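Side-chain contacts in glycosyl hydrolase, family 8 (Clostridium perfringens, PDB 3REN), which probably hydrolyses alpha-glucan chains as an alpha-amylase with an (alpha/alpha)6-barrel fold: residues F264-A267 with T268-G271; S196-I199 with I200-K204. One frame throughout, in Å; residues are numbered along the deposited sequence.

Interaction 1 (F264-A267 with T268-G271); sequences FLVA and TYNG
Tyr-269 reaches back from strand 268-270 to close the connection that leads out of helix 249-262, its phenol bonded to the backbone of Val-266 in a local turn of the (alpha/alpha)6-barrel. Polar contacts gather at the hydroxyl. Val-266 N donates to Tyr-269 OH over 3.0 Å with a nearly straight N-H...O angle of 167°, and a water in the ring plane at its edge accepts from the same OH at 2.5 Å. That water in turn donates to Phe-264 O, 2.9 Å away, so one phenol oxygen, donor and acceptor at once, serves two points of the loop backbone.

The carbon contacts round this junction are led by Val-266 CG2, 3.6 Å from Tyr-269 CZ, the two side chains crossing at about a right angle, while Leu-265 CD2 lies beside the hydroxyl. A tyrosine suits the place because its long flat ring spans the turn between Val-266, Trp-254 and Phe-231 and still ends in a polar atom; the last two pack edge-to-face with it. Leucine suits 265 because its apolar branches pack between Ile-255 of helix 249-262 and Val-289 of helix 283-296.

Backbone bonds to Val-229 pair Tyr-269 with the antiparallel strand 228-230. At Thr-268 the hydroxyl bonds to Thr-277 OG1, while the methyl turns back along the chain, CG2 anti to its own carbonyl carbon and 3.2 Å from Ala-267 O.

Interaction 2 (S196-I199 with I200-K204); sequences SNSI and IENGK. With EDO (1,2-ethanediol), chain K.
Asn-197 and Glu-201, one helical turn apart, meet near the C-terminal end of helix 188-201, where a firmly bonded backbone contrasts with a weak direct bond between these two side chains and a looser pairing of Ser-198 with Asn-202. The tight part is the ladder of i to i+4 bonds: Ile-200 N to Ser-196 O, Glu-201 N to Asn-197 O at 2.8 Å, and Asn-202 N to Ser-198 O. The last is somewhat more bent, with an N-H...O angle of 153°. Ile-200 belongs on the buried side, its branched apolar chain packing against Val-237 of helix 231-243. The ladder then gives way to a turn in which Gly-203 N bonds to Ile-200 O; Gly-203, without a side chain, lets the chain turn close beside Ile-199 O.

Toward solvent the grip slackens. Ser-198 OG comes to within 3.2 Å of Asn-202 ND2. A 1,2-ethanediol, probably from the crystallisation liquor, lies beside the pair and approaches Asn-202 ND2 through O2.

Asn-197 ND2 gives Glu-201 OE2 a weak bond of 3.3 Å, bent to 134°, with amide and carboxylate planes 60° apart. Asparagine suits its place because, while its N-H meets the carboxylate, its OD1 accepts from Arg-241 NH1. Glutamate supplies the counter-charge, OE2 forming a salt bridge with the same NH1, so the arginine probably stabilises the carboxylate as an anion.

Interaction 2 comes first along the chain, at the end of helix 188-201, and interaction 1 follows in the loop and short strand after helix 249-262. Their centres are 21 Å apart and their nearest atoms about 8 Å, so they do not touch. Each centre lies 19 Å from that of the chain, and both sit where a helix of the (alpha/alpha)6-barrel gives way to a connection. Helix 231-243 comes between them in sequence and carries Arg-241, the partner of interaction 2, while Phe-231 at its start packs on Tyr-269. Lys-204 also touches helix 249-262, from which interaction 1 departs. The two contacts thus lie at the ends of helices 188-201 and 249-262, with helix 231-243 touching residues of both.

Interaction 1 (F264-A267 with T268-G271)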
ATOM      1  N   PHE A 264      -1.347  15.744 -14.984  1.00 14.46           N
ATOM      2  CA  PHE A 264      -0.860  15.275 -13.665  1.00 13.67           C
ATOM      3  C   PHE A 264      -2.068  14.690 -12.955  1.00 13.24           C
ATOM      4  O   PHE A 264      -3.187  14.842 -13.452  1.00 13.76           O
ATOM      5  CB  PHE A 264      -0.347  16.446 -12.838  1.00 13.40           C
ATOM      6  CG  PHE A 264      -1.294  17.637 -12.825  1.00 15.06           C
ATOM      7  CD1 PHE A 264      -2.465  17.617 -12.057  1.00 16.79           C
ATOM      8  CD2 PHE A 264      -0.997  18.785 -13.568  1.00 14.94           C
ATOM      9  CE1 PHE A 264      -3.357  18.713 -12.039  1.00 18.37           C
ATOM     10  CE2 PHE A 264      -1.870  19.903 -13.563  1.00 17.92           C
ATOM     11  CZ  PHE A 264      -3.059  19.867 -12.815  1.00 16.83           C
ATOM     12  N   LEU A 265      -1.835  14.048 -11.804  1.00 12.38           N
ATOM     13  CA  LEU A 265      -2.898  13.642 -10.883  1.00 12.59           C
ATOM     14  C   LEU A 265      -2.612  14.199  -9.489  1.00 12.41           C
ATOM     15  O   LEU A 265      -1.445  14.270  -9.045  1.00 12.68           O
ATOM     16  CB  LEU A 265      -3.059  12.114 -10.853  1.00 12.87           C
ATOM     17  CG  LEU A 265      -3.438  11.454 -12.186  1.00 13.46           C
ATOM     18  CD1 LEU A 265      -3.052   9.949 -12.214  1.00 10.75           C
ATOM     19  CD2 LEU A 265      -4.960  11.621 -12.524  1.00 15.87           C
ATOM     20  N   VAL A 266      -3.669  14.647  -8.820  1.00 11.95           N
ATOM     21  CA  VAL A 266      -3.519  15.267  -7.514  1.00 12.23           C
ATOM     22  C   VAL A 266      -4.289  14.499  -6.408  1.00 12.44           C
ATOM     23  O   VAL A 266      -4.941  13.492  -6.688  1.00 11.05           O
ATOM     24  CB  VAL A 266      -3.971  16.755  -7.529  1.00 13.68           C
ATOM     25  CG1 VAL A 266      -2.939  17.628  -8.264  1.00 11.98           C
ATOM     26  CG2 VAL A 266      -5.336  16.906  -8.168  1.00 11.59           C
ATOM     27  N   ALA A 267      -4.206  14.993  -5.169  1.00 12.60           N
ATOM     28  CA  ALA A 267      -4.685  14.251  -3.975  1.00 13.12           C
ATOM     29  C   ALA A 267      -6.187  14.103  -3.854  1.00 12.38           C
ATOM     30  O   ALA A 267      -6.676  13.125  -3.277  1.00 12.09           O
ATOM     31  CB  ALA A 267      -4.114  14.886  -2.678  1.00 13.44           C
ATOM     32  N   THR A 268      -6.930  15.097  -4.334  1.00 12.39           N
ATOM     33  CA  THR A 268      -8.390  15.112  -4.210  1.00 12.85           C
ATOM     34  C   THR A 268      -9.116  15.707  -5.445  1.00 13.32           C
ATOM     35  O   THR A 268      -8.590  16.627  -6.127  1.00 12.07           O
ATOM     36  CB  THR A 268      -8.907  15.894  -2.910  1.00 14.51           C
ATOM     37  OG1 THR A 268      -8.624  17.293  -2.996  1.00 15.03           O
ATOM     38  CG2 THR A 268      -8.321  15.339  -1.581  1.00 15.56           C
ATOM     39  N   TYR A 269     -10.323  15.199  -5.702  1.00 11.70           N
ATOM     40  CA  TYR A 269     -11.181  15.697  -6.772  1.00 12.39           C
ATOM     41  C   TYR A 269     -12.600  15.877  -6.227  1.00 13.72           C
ATOM     42  O   TYR A 269     -13.002  15.194  -5.280  1.00 13.17           O
ATOM     43  CB  TYR A 269     -11.217  14.688  -7.916  1.00 12.70           C
ATOM     44  CG  TYR A 269      -9.864  14.572  -8.589  1.00 11.85           C
ATOM     45  CD1 TYR A 269      -9.506  15.453  -9.595  1.00 11.20           C
ATOM     46  CD2 TYR A 269      -8.942  13.621  -8.179  1.00 10.46           C
ATOM     47  CE1 TYR A 269      -8.290  15.381 -10.213  1.00 10.54           C
ATOM     48  CE2 TYR A 269      -7.720  13.526  -8.779  1.00 12.28           C
ATOM     49  CZ  TYR A 269      -7.387  14.429  -9.797  1.00 13.02           C
ATOM     50  OH  TYR A 269      -6.170  14.382 -10.425  1.00  7.58           O
ATOM     51  N   ASN A 270     -13.361  16.792  -6.815  1.00 13.97           N
ATOM     52  CA  ASN A 270     -14.740  16.986  -6.382  1.00 13.92           C
ATOM     53  C   ASN A 270     -15.592  15.820  -6.878  1.00 13.68           C
ATOM     54  O   ASN A 270     -15.486  15.444  -8.040  1.00 14.09           O
ATOM     55  CB  ASN A 270     -15.273  18.327  -6.926  1.00 14.13           C
ATOM     56  CG  ASN A 270     -16.742  18.519  -6.593  1.00 16.56           C
ATOM     57  OD1 ASN A 270     -17.613  18.046  -7.319  1.00 19.51           O
ATOM     58  ND2 ASN A 270     -17.008  19.104  -5.444  1.00 17.58           N
ATOM     59  N   GLY A 271     -16.410  15.233  -6.007  1.00 13.83           N
ATOM     60  CA  GLY A 271     -17.192  14.016  -6.328  1.00 15.75           C
ATOM     61  C   GLY A 271     -18.306  14.204  -7.365  1.00 16.94           C
ATOM     62  O   GLY A 271     -18.742  13.254  -7.983  1.00 17.26           O
TER
HETATM   63  O   HOH W   1      -5.580  15.989 -12.263  1.00 15.85           O

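Interaction 2 (S196-I199 with I200-K204)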
ATOM      1  N   SER A 196     -16.963  -7.848   1.334  1.00 17.38           N
ATOM      2  CA  SER A 196     -15.975  -6.836   0.943  1.00 16.79           C
ATOM      3  C   SER A 196     -16.226  -6.276  -0.460  1.00 17.52           C
ATOM      4  O   SER A 196     -16.302  -5.046  -0.657  1.00 16.17           O
ATOM      5  CB  SER A 196     -14.562  -7.442   1.014  1.00 16.81           C
ATOM      6  OG  SER A 196     -14.297  -7.840   2.353  1.00 13.90           O
ATOM      7  N   ASN A 197     -16.390  -7.172  -1.426  1.00 17.13           N
ATOM      8  CA  ASN A 197     -16.602  -6.749  -2.780  1.00 17.98           C
ATOM      9  C   ASN A 197     -17.934  -5.966  -2.915  1.00 18.46           C
ATOM     10  O   ASN A 197     -18.017  -4.960  -3.646  1.00 17.57           O
ATOM     11  CB  ASN A 197     -16.561  -7.943  -3.742  1.00 17.23           C
ATOM     12  CG  ASN A 197     -16.482  -7.502  -5.189  1.00 19.42           C
ATOM     13  OD1 ASN A 197     -15.634  -6.659  -5.558  1.00 17.17           O
ATOM     14  ND2 ASN A 197     -17.387  -8.037  -6.021  1.00 17.41           N
ATOM     15  N   SER A 198     -18.940  -6.408  -2.162  1.00 18.43           N
ATOM     16  CA  SER A 198     -20.240  -5.726  -2.145  1.00 19.16           C
ATOM     17  C   SER A 198     -20.113  -4.323  -1.562  1.00 18.03           C
ATOM     18  O   SER A 198     -20.705  -3.396  -2.080  1.00 18.00           O
ATOM     19  CB  SER A 198     -21.292  -6.566  -1.420  1.00 19.55           C
ATOM     20  OG  SER A 198     -22.404  -5.771  -1.048  1.00 24.46           O
ATOM     21  N   ILE A 199     -19.307  -4.165  -0.515  1.00 17.03           N
ATOM     22  CA  ILE A 199     -19.009  -2.852   0.055  1.00 16.28           C
ATOM     23  C   ILE A 199     -18.363  -1.939  -1.008  1.00 17.10           C
ATOM     24  O   ILE A 199     -18.783  -0.789  -1.193  1.00 17.18           O
ATOM     25  CB  ILE A 199     -18.124  -2.969   1.330  1.00 15.07           C
ATOM     26  CG1 ILE A 199     -18.879  -3.693   2.442  1.00 14.99           C
ATOM     27  CG2 ILE A 199     -17.706  -1.642   1.837  1.00 13.82           C
ATOM     28  CD1 ILE A 199     -18.040  -4.000   3.727  1.00 10.82           C
ATOM     29  N   ILE A 200     -17.355  -2.455  -1.723  1.00 16.35           N
ATOM     30  CA  ILE A 200     -16.696  -1.703  -2.786  0.50 16.53           C
ATOM     31  C   ILE A 200     -17.712  -1.321  -3.850  1.00 16.54           C
ATOM     32  O   ILE A 200     -17.863  -0.142  -4.210  1.00 18.10           O
ATOM     33  CB  ILE A 200     -15.560  -2.528  -3.479  0.50 16.17           C
ATOM     34  CG1 ILE A 200     -14.475  -2.935  -2.484  0.50 16.31           C
ATOM     35  CG2 ILE A 200     -14.971  -1.748  -4.649  0.50 14.53           C
ATOM     36  CD1 ILE A 200     -14.033  -1.833  -1.608  0.50 15.11           C
ATOM     37  N   GLU A 201     -18.420  -2.320  -4.356  1.00 17.53           N
ATOM     38  CA  GLU A 201     -19.361  -2.111  -5.472  1.00 18.23           C
ATOM     39  C   GLU A 201     -20.488  -1.116  -5.186  1.00 18.97           C
ATOM     40  O   GLU A 201     -20.895  -0.373  -6.076  1.00 19.65           O
ATOM     41  CB  GLU A 201     -19.908  -3.443  -5.997  1.00 18.52           C
ATOM     42  CG  GLU A 201     -18.973  -4.095  -6.998  1.00 18.98           C
ATOM     43  CD  GLU A 201     -19.409  -5.489  -7.446  1.00 21.42           C
ATOM     44  OE1 GLU A 201     -20.432  -5.982  -6.946  1.00 24.19           O
ATOM     45  OE2 GLU A 201     -18.712  -6.114  -8.296  1.00 23.04           O
ATOM     46  N   ASN A 202     -20.955  -1.077  -3.941  1.00 18.70           N
ATOM     47  CA  ASN A 202     -21.974  -0.134  -3.533  1.00 18.76           C
ATOM     48  C   ASN A 202     -21.416   1.236  -3.140  1.00 18.56           C
ATOM     49  O   ASN A 202     -22.172   2.147  -2.753  1.00 18.07           O
ATOM     50  CB  ASN A 202     -22.828  -0.708  -2.391  1.00 18.67           C
ATOM     51  CG  ASN A 202     -23.729  -1.868  -2.858  1.00 20.96           C
ATOM     52  OD1 ASN A 202     -24.477  -1.727  -3.807  1.00 19.73           O
ATOM     53  ND2 ASN A 202     -23.635  -3.010  -2.189  1.00 24.54           N
ATOM     54  N   GLY A 203     -20.106   1.407  -3.252  1.00 18.22           N
ATOM     55  CA  GLY A 203     -19.495   2.648  -2.821  1.00 17.13           C
ATOM     56  C   GLY A 203     -18.946   3.541  -3.914  1.00 18.14           C
ATOM     57  O   GLY A 203     -18.099   4.404  -3.634  1.00 17.84           O
ATOM     58  N   LYS A 204     -19.416   3.392  -5.152  1.00 18.49           N
ATOM     59  CA  LYS A 204     -19.040   4.364  -6.194  1.00 19.61           C
ATOM     60  C   LYS A 204     -19.491   5.756  -5.829  1.00 19.97           C
ATOM     61  O   LYS A 204     -20.544   5.922  -5.215  1.00 20.53           O
ATOM     62  CB  LYS A 204     -19.646   4.037  -7.550  1.00 20.54           C
ATOM     63  CG  LYS A 204     -18.976   2.902  -8.304  1.00 20.62           C
ATOM     64  CD  LYS A 204     -17.652   3.292  -8.886  1.00 21.85           C
ATOM     65  CE  LYS A 204     -17.211   2.237  -9.902  1.00 24.54           C
ATOM     66  NZ  LYS A 204     -15.819   2.484 -10.407  1.00 27.18           N
TER
HETATM   67  C1  EDO K 378     -22.732  -3.454   1.924  1.00 32.46           C
HETATM   68  O1  EDO K 378     -22.492  -4.559   1.051  1.00 30.56           O
HETATM   69  C2  EDO K 378     -22.837  -2.161   1.126  1.00 31.22           C
HETATM   70  O2  EDO K 378     -24.213  -2.020   0.784  1.00 37.29           O